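Local coordinates for protein hypothetical sensory transduction histidine kinase (Methanosarcina mazei, PDB 3LI9) that probably acts as a membrane-bound sensor histidine kinase that phosphorylates itself on histidine with ATP, this chain being its extracellular double-Cache (PDC-fold) sensor domain, at residues T138-P142 against T258-S262; V75-Y79 against S152-I157. The contacts are given in a common frame with arbitrary orientation. Residues are numbered along the deposited sequence.

Overall arrangement
The chain carries two sheet-based lobes along the long helix 13-48, as expected of a double Cache (PDC-fold) sensor. Contact 2 lies within the sheet that holds strands 74-79, 148-159 and 162-172, whereas contact 1 joins an edge of that sheet to the second, four-stranded one. The centres of the two contacts are about 16 Å apart, and strands 138-139 and 148-159 pair directly: Thr138 N lies 2.8 Å from Asp154 O and Thr140 N 3.0 Å from Ser152 O, both probable hydrogen bonds. Leu139 CD1 also packs 3.7 Å from Tyr153 CZ. A BTB molecule, probably from the crystallisation liquor, sits about 3 Å from the Tyr76 side chain in contact 2.

Contact 1: residues T138-P142 against T258-S262; sequences TLTEP and TGDFS
Two short segments from different sheets meet here through side chains packing on side chains and on backbone, with 215 Å² buried between them. Thr138 and Leu139 form a two-residue strand; Thr140, Glu141 and Pro142 carry on as an extended loop with psi near 150-165°. Opposite, Thr258-Asp260 form the turn that leads into strand 261-268: Gly259 has phi/psi of 87/-7° and Asp260 has 49/48°, both with positive phi. The nearest CA pair is Leu139 and Gly259, 6.2 Å apart.

Apolar packing centres on Leu139 (chi1 t, chi2 p), whose CA-CB bond points toward the turn. Its CD2 lies 3.7 Å from Gly259 CA, 3.9 Å from Thr258 O and 3.8 Å from Phe261 CZ. A CB on Gly259 would stand 2.4 Å from Leu139 CD2, so the bare CA leaves room for the leucine. Phe261 (chi1 m, chi2 23°) reaches across to the loop, its CZ 4.1 Å from Pro142 CD. Met33 of helix 13-48 touches both Leu139 and Phe261. In this double Cache domain the contact spans the junction of the two lobes, joining the edge of the first sheet to the start of a strand in the second.

Two polar atoms come close to the phenyl ring: Thr140 O, at its edge, 4.1 Å from Phe261 CZ, and Glu141 OE2, 3.6 Å from Phe261 CE1. Glu141 (chi1 and chi2 m) bends back to this position, while its OE1 is hydrogen-bonded to Thr197 and Ser195. Thr140 OG1 donates to Glu141 O at 3.0 Å, and Thr258 OG1 is hydrogen-bonded to Asp30 OD1.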
ATOM      1  N   THR A 138      -5.626  -8.218  -0.088  1.00 22.78           N
ATOM      2  CA  THR A 138      -4.587  -7.760  -1.013  1.00 22.78           C
ATOM      3  C   THR A 138      -4.130  -6.347  -0.723  1.00 21.74           C
ATOM      4  O   THR A 138      -4.859  -5.584  -0.094  1.00 20.02           O
ATOM      5  CB  THR A 138      -5.078  -7.880  -2.453  1.00 24.06           C
ATOM      6  OG1 THR A 138      -6.054  -6.857  -2.721  1.00 30.90           O
ATOM      7  CG2 THR A 138      -5.739  -9.217  -2.609  1.00 27.20           C
ATOM      8  N   LEU A 139      -2.917  -6.028  -1.163  1.00 19.76           N
ATOM      9  CA  LEU A 139      -2.371  -4.731  -1.098  1.00 19.69           C
ATOM     10  C   LEU A 139      -1.832  -4.443  -2.502  1.00 20.84           C
ATOM     11  O   LEU A 139      -0.986  -5.215  -3.034  1.00 20.74           O
ATOM     12  CB  LEU A 139      -1.260  -4.692  -0.049  1.00 20.45           C
ATOM     13  CG  LEU A 139      -0.427  -3.466   0.029  1.00 22.62           C
ATOM     14  CD1 LEU A 139      -1.214  -2.265   0.541  1.00 24.19           C
ATOM     15  CD2 LEU A 139       0.744  -3.753   1.002  1.00 26.60           C
ATOM     16  N   THR A 140      -2.331  -3.364  -3.102  1.00 17.32           N
ATOM     17  CA  THR A 140      -1.867  -3.003  -4.466  1.00 18.20           C
ATOM     18  C   THR A 140      -0.416  -2.503  -4.399  1.00 19.40           C
ATOM     19  O   THR A 140       0.141  -2.082  -3.359  1.00 18.57           O
ATOM     20  CB  THR A 140      -2.723  -1.821  -5.044  1.00 18.50           C
ATOM     21  OG1 THR A 140      -2.451  -0.640  -4.265  1.00 19.44           O
ATOM     22  CG2 THR A 140      -4.210  -2.224  -5.062  1.00 19.39           C
ATOM     23  N   GLU A 141       0.177  -2.440  -5.577  1.00 19.36           N
ATOM     24  CA  GLU A 141       1.431  -1.713  -5.709  1.00 20.49           C
ATOM     25  C   GLU A 141       1.073  -0.219  -5.585  1.00 17.74           C
ATOM     26  O   GLU A 141      -0.044   0.138  -5.911  1.00 17.18           O
ATOM     27  CB  GLU A 141       2.062  -2.110  -7.046  1.00 23.14           C
ATOM     28  CG  GLU A 141       2.919  -3.456  -6.761  1.00 28.83           C
ATOM     29  CD  GLU A 141       4.138  -3.230  -5.782  1.00 34.69           C
ATOM     30  OE1 GLU A 141       5.086  -2.641  -6.322  1.00 34.68           O
ATOM     31  OE2 GLU A 141       4.188  -3.629  -4.515  1.00 23.82           O
ATOM     32  N   PRO A 142       1.979   0.590  -5.027  1.00 17.83           N
ATOM     33  CA  PRO A 142       1.682   2.031  -4.900  1.00 16.10           C
ATOM     34  C   PRO A 142       1.446   2.668  -6.255  1.00 17.50           C
ATOM     35  O   PRO A 142       1.960   2.201  -7.309  1.00 15.68           O
ATOM     36  CB  PRO A 142       2.963   2.600  -4.277  1.00 16.13           C
ATOM     37  CG  PRO A 142       4.089   1.627  -4.891  1.00 23.13           C
ATOM     38  CD  PRO A 142       3.334   0.317  -4.520  1.00 19.99           C
ATOM     39  N   THR A 258       3.836  -6.683   5.823  1.00 16.65           N
ATOM     40  CA  THR A 258       2.579  -6.424   5.135  1.00 16.55           C
ATOM     41  C   THR A 258       2.920  -6.042   3.681  1.00 17.08           C
ATOM     42  O   THR A 258       3.495  -5.003   3.408  1.00 20.69           O
ATOM     43  CB  THR A 258       1.812  -5.297   5.845  1.00 16.57           C
ATOM     44  OG1 THR A 258       1.603  -5.717   7.175  1.00 17.07           O
ATOM     45  CG2 THR A 258       0.412  -5.101   5.159  1.00 17.98           C
ATOM     46  N   GLY A 259       2.631  -6.938   2.744  1.00 17.87           N
ATOM     47  CA  GLY A 259       2.933  -6.664   1.352  1.00 17.47           C
ATOM     48  C   GLY A 259       4.342  -7.026   0.868  1.00 17.55           C
ATOM     49  O   GLY A 259       4.612  -6.909  -0.332  1.00 17.26           O
ATOM     50  N   ASP A 260       5.226  -7.426   1.764  1.00 15.79           N
ATOM     51  CA  ASP A 260       6.671  -7.590   1.414  1.00 16.91           C
ATOM     52  C   ASP A 260       7.231  -6.383   0.696  1.00 14.68           C
ATOM     53  O   ASP A 260       7.880  -6.489  -0.349  1.00 15.19           O
ATOM     54  CB  ASP A 260       6.815  -8.847   0.553  1.00 15.11           C
ATOM     55  CG  ASP A 260       6.811 -10.135   1.448  1.00 22.33           C
ATOM     56  OD1 ASP A 260       7.062 -10.053   2.689  1.00 23.48           O
ATOM     57  OD2 ASP A 260       6.582 -11.210   0.871  1.00 25.96           O
ATOM     58  N   PHE A 261       6.959  -5.189   1.251  1.00 12.61           N
ATOM     59  CA  PHE A 261       7.697  -4.008   0.862  1.00 13.22           C
ATOM     60  C   PHE A 261       9.083  -4.137   1.502  1.00 11.21           C
ATOM     61  O   PHE A 261       9.375  -5.162   2.126  1.00 11.95           O
ATOM     62  CB  PHE A 261       6.981  -2.751   1.410  1.00 12.34           C
ATOM     63  CG  PHE A 261       5.747  -2.360   0.573  1.00 12.35           C
ATOM     64  CD1 PHE A 261       5.105  -3.318  -0.221  1.00 14.30           C
ATOM     65  CD2 PHE A 261       5.173  -1.119   0.705  1.00 15.90           C
ATOM     66  CE1 PHE A 261       3.921  -3.014  -1.016  1.00 18.81           C
ATOM     67  CE2 PHE A 261       3.964  -0.771  -0.043  1.00 14.69           C
ATOM     68  CZ  PHE A 261       3.371  -1.716  -0.904  1.00 17.29           C
ATOM     69  N   SER A 262       9.986  -3.152   1.349  1.00 10.25           N
ATOM     70  CA  SER A 262      11.272  -3.304   1.959  1.00 10.72           C
ATOM     71  C   SER A 262      11.782  -1.973   2.484  1.00 10.94           C
ATOM     72  O   SER A 262      11.601  -0.969   1.748  1.00 14.05           O
ATOM     73  CB  SER A 262      12.314  -3.921   0.943  1.00 13.09           C
ATOM     74  OG  SER A 262      13.538  -4.252   1.632  1.00 14.17           O
TER

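Contact 2: residues V75-Y79 against S152-I157; sequences VYLGY and SYDSPI
Both segments are extended strands running roughly the same way, 41° apart (signed crossing angle -41°), with their axes 8.8 Å apart at closest approach. They are too distant to pair directly; strand 162-172 is hydrogen-bonded to each strand and runs antiparallel to both. The nearest CA pairs are Tyr76-Asp154 at 9.1 Å and Tyr79-Ile157 at 8.5 Å, and 223 Å² is buried.

Ser152 (chi1 t) directs CB toward the other strand, and its OG is hydrogen-bonded to Asp170 on the intervening strand. The modelled separation of Ser152 OG from Tyr76 OH, 2.2 Å, is too short to interpret. Tyr153 sends CB sideways, and its ring packs on Met33 of helix 13-48. At Asp154 (chi1 m), OD1 accepts a very short hydrogen bond of 2.4 Å from Tyr76 OH; the crowding at that hydroxyl makes its position less certain. Tyr76 (chi1 p, chi2 87°) extends over the middle strand to reach it. These polar side chains project from the sheet of the first Cache lobe, and a bound BTB beside Tyr76 and Ser152, probably from the crystallisation liquor, is consistent with a pocket there.

Farther along, Ile157 (chi1 m, chi2 t) points toward strand 74-79 and makes the apolar end of the contact: its CD1 lies 3.7 Å from Tyr79 CZ and 4.3 Å from Leu77 CD2. Met47 of helix 13-48 touches both Leu77 and Tyr79.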
ATOM      1  N   VAL A  75     -12.403   5.212   1.742  1.00 10.36           N
ATOM      2  CA  VAL A  75     -12.913   3.941   2.274  1.00  9.53           C
ATOM      3  C   VAL A  75     -14.074   3.571   1.339  1.00 10.11           C
ATOM      4  O   VAL A  75     -14.874   4.416   0.913  1.00 11.70           O
ATOM      5  CB  VAL A  75     -13.498   4.085   3.721  1.00 10.27           C
ATOM      6  CG1 VAL A  75     -14.055   2.697   4.292  1.00 11.61           C
ATOM      7  CG2 VAL A  75     -12.439   4.625   4.676  1.00 10.52           C
ATOM      8  N   TYR A  76     -14.118   2.275   0.995  1.00 11.35           N
ATOM      9  CA  TYR A  76     -15.073   1.903  -0.044  1.00 11.56           C
ATOM     10  C   TYR A  76     -15.583   0.484   0.087  1.00 11.32           C
ATOM     11  O   TYR A  76     -14.952  -0.379   0.713  1.00 10.72           O
ATOM     12  CB  TYR A  76     -14.505   2.174  -1.427  1.00 12.53           C
ATOM     13  CG  TYR A  76     -13.133   1.549  -1.689  1.00 12.50           C
ATOM     14  CD1 TYR A  76     -13.042   0.265  -2.167  1.00 15.95           C
ATOM     15  CD2 TYR A  76     -11.948   2.231  -1.323  1.00 17.08           C
ATOM     16  CE1 TYR A  76     -11.777  -0.352  -2.404  1.00 18.93           C
ATOM     17  CE2 TYR A  76     -10.719   1.647  -1.531  1.00 17.77           C
ATOM     18  CZ  TYR A  76     -10.639   0.374  -2.070  1.00 20.47           C
ATOM     19  OH  TYR A  76      -9.387  -0.141  -2.273  1.00 26.25           O
ATOM     20  N   LEU A  77     -16.715   0.226  -0.612  1.00 11.92           N
ATOM     21  CA  LEU A  77     -17.243  -1.121  -0.719  1.00 10.88           C
ATOM     22  C   LEU A  77     -17.548  -1.288  -2.234  1.00 11.59           C
ATOM     23  O   LEU A  77     -17.911  -0.289  -2.930  1.00 12.08           O
ATOM     24  CB  LEU A  77     -18.595  -1.185   0.020  1.00 12.47           C
ATOM     25  CG  LEU A  77     -18.447  -1.005   1.541  1.00  8.75           C
ATOM     26  CD1 LEU A  77     -19.876  -0.830   2.142  1.00 13.23           C
ATOM     27  CD2 LEU A  77     -17.755  -2.208   2.174  1.00 12.91           C
ATOM     28  N   GLY A  78     -17.342  -2.499  -2.766  1.00 11.94           N
ATOM     29  CA  GLY A  78     -17.736  -2.709  -4.171  1.00 12.89           C
ATOM     30  C   GLY A  78     -18.346  -4.126  -4.211  1.00 14.37           C
ATOM     31  O   GLY A  78     -17.737  -5.052  -3.767  1.00 14.90           O
ATOM     32  N   TYR A  79     -19.588  -4.250  -4.699  1.00 14.05           N
ATOM     33  CA  TYR A  79     -20.292  -5.545  -4.721  1.00 13.70           C
ATOM     34  C   TYR A  79     -20.537  -6.066  -6.156  1.00 16.22           C
ATOM     35  O   TYR A  79     -20.613  -5.307  -7.114  1.00 16.11           O
ATOM     36  CB  TYR A  79     -21.622  -5.392  -4.069  1.00 12.70           C
ATOM     37  CG  TYR A  79     -21.534  -5.359  -2.546  1.00 15.39           C
ATOM     38  CD1 TYR A  79     -21.162  -4.194  -1.868  1.00 17.08           C
ATOM     39  CD2 TYR A  79     -21.833  -6.522  -1.788  1.00 15.07           C
ATOM     40  CE1 TYR A  79     -21.106  -4.203  -0.443  1.00 16.04           C
ATOM     41  CE2 TYR A  79     -21.772  -6.512  -0.371  1.00 16.22           C
ATOM     42  CZ  TYR A  79     -21.394  -5.352   0.251  1.00 17.91           C
ATOM     43  OH  TYR A  79     -21.419  -5.323   1.664  1.00 17.71           O
ATOM     44  N   SER A 152      -3.637   0.803  -1.924  1.00 13.29           N
ATOM     45  CA  SER A 152      -4.959   0.358  -1.494  1.00 13.83           C
ATOM     46  C   SER A 152      -4.897  -0.990  -0.821  1.00 13.49           C
ATOM     47  O   SER A 152      -4.205  -1.873  -1.328  1.00 15.12           O
ATOM     48  CB  SER A 152      -5.849   0.218  -2.778  1.00 15.96           C
ATOM     49  OG  SER A 152      -7.178   0.091  -2.352  1.00 29.86           O
ATOM     50  N   TYR A 153      -5.653  -1.145   0.251  1.00 11.33           N
ATOM     51  CA  TYR A 153      -5.787  -2.441   0.936  1.00 13.52           C
ATOM     52  C   TYR A 153      -7.204  -2.932   0.643  1.00 13.63           C
ATOM     53  O   TYR A 153      -8.160  -2.188   0.860  1.00 14.13           O
ATOM     54  CB  TYR A 153      -5.689  -2.264   2.458  1.00 13.98           C
ATOM     55  CG  TYR A 153      -4.336  -1.793   3.000  1.00 15.92           C
ATOM     56  CD1 TYR A 153      -3.466  -2.709   3.608  1.00 17.82           C
ATOM     57  CD2 TYR A 153      -3.923  -0.457   2.862  1.00 19.13           C
ATOM     58  CE1 TYR A 153      -2.247  -2.291   4.108  1.00 20.14           C
ATOM     59  CE2 TYR A 153      -2.660  -0.033   3.332  1.00 18.37           C
ATOM     60  CZ  TYR A 153      -1.854  -0.992   3.964  1.00 20.08           C
ATOM     61  OH  TYR A 153      -0.619  -0.587   4.441  1.00 21.15           O
ATOM     62  N   ASP A 154      -7.364  -4.195   0.242  1.00 13.44           N
ATOM     63  CA  ASP A 154      -8.705  -4.660  -0.124  1.00 15.40           C
ATOM     64  C   ASP A 154      -8.934  -6.037   0.462  1.00 15.11           C
ATOM     65  O   ASP A 154      -8.069  -6.883   0.396  1.00 16.68           O
ATOM     66  CB  ASP A 154      -8.867  -4.733  -1.639  1.00 16.39           C
ATOM     67  CG  ASP A 154      -8.613  -3.395  -2.284  1.00 18.90           C
ATOM     68  OD1 ASP A 154      -9.566  -2.582  -2.269  1.00 21.35           O
ATOM     69  OD2 ASP A 154      -7.447  -3.083  -2.709  1.00 20.84           O
ATOM     70  N   SER A 155     -10.126  -6.246   0.992  1.00 14.15           N
ATOM     71  CA  SER A 155     -10.470  -7.585   1.567  1.00 14.49           C
ATOM     72  C   SER A 155     -11.774  -8.075   0.997  1.00 14.59           C
ATOM     73  O   SER A 155     -12.718  -7.315   0.811  1.00 14.24           O
ATOM     74  CB  SER A 155     -10.711  -7.487   3.091  1.00 14.82           C
ATOM     75  OG  SER A 155      -9.536  -7.199   3.788  1.00 19.22           O
ATOM     76  N   PRO A 156     -11.814  -9.373   0.636  1.00 15.30           N
ATOM     77  CA  PRO A 156     -13.019  -9.914   0.087  1.00 15.56           C
ATOM     78  C   PRO A 156     -14.135 -10.075   1.134  1.00 15.04           C
ATOM     79  O   PRO A 156     -13.859 -10.440   2.276  1.00 16.07           O
ATOM     80  CB  PRO A 156     -12.549 -11.306  -0.479  1.00 14.75           C
ATOM     81  CG  PRO A 156     -11.405 -11.693   0.459  1.00 15.95           C
ATOM     82  CD  PRO A 156     -10.691 -10.354   0.703  1.00 15.75           C
ATOM     83  N   ILE A 157     -15.380  -9.882   0.680  1.00 14.64           N
ATOM     84  CA  ILE A 157     -16.627 -10.032   1.484  1.00 13.59           C
ATOM     85  C   ILE A 157     -17.231 -11.343   1.015  1.00 15.17           C
ATOM     86  O   ILE A 157     -17.556 -11.481  -0.183  1.00 15.10           O
ATOM     87  CB  ILE A 157     -17.608  -8.969   1.148  1.00 13.69           C
ATOM     88  CG1 ILE A 157     -16.995  -7.570   1.553  1.00 13.42           C
ATOM     89  CG2 ILE A 157     -18.895  -9.187   1.916  1.00 13.94           C
ATOM     90  CD1 ILE A 157     -17.951  -6.317   1.058  1.00 13.78           C
TER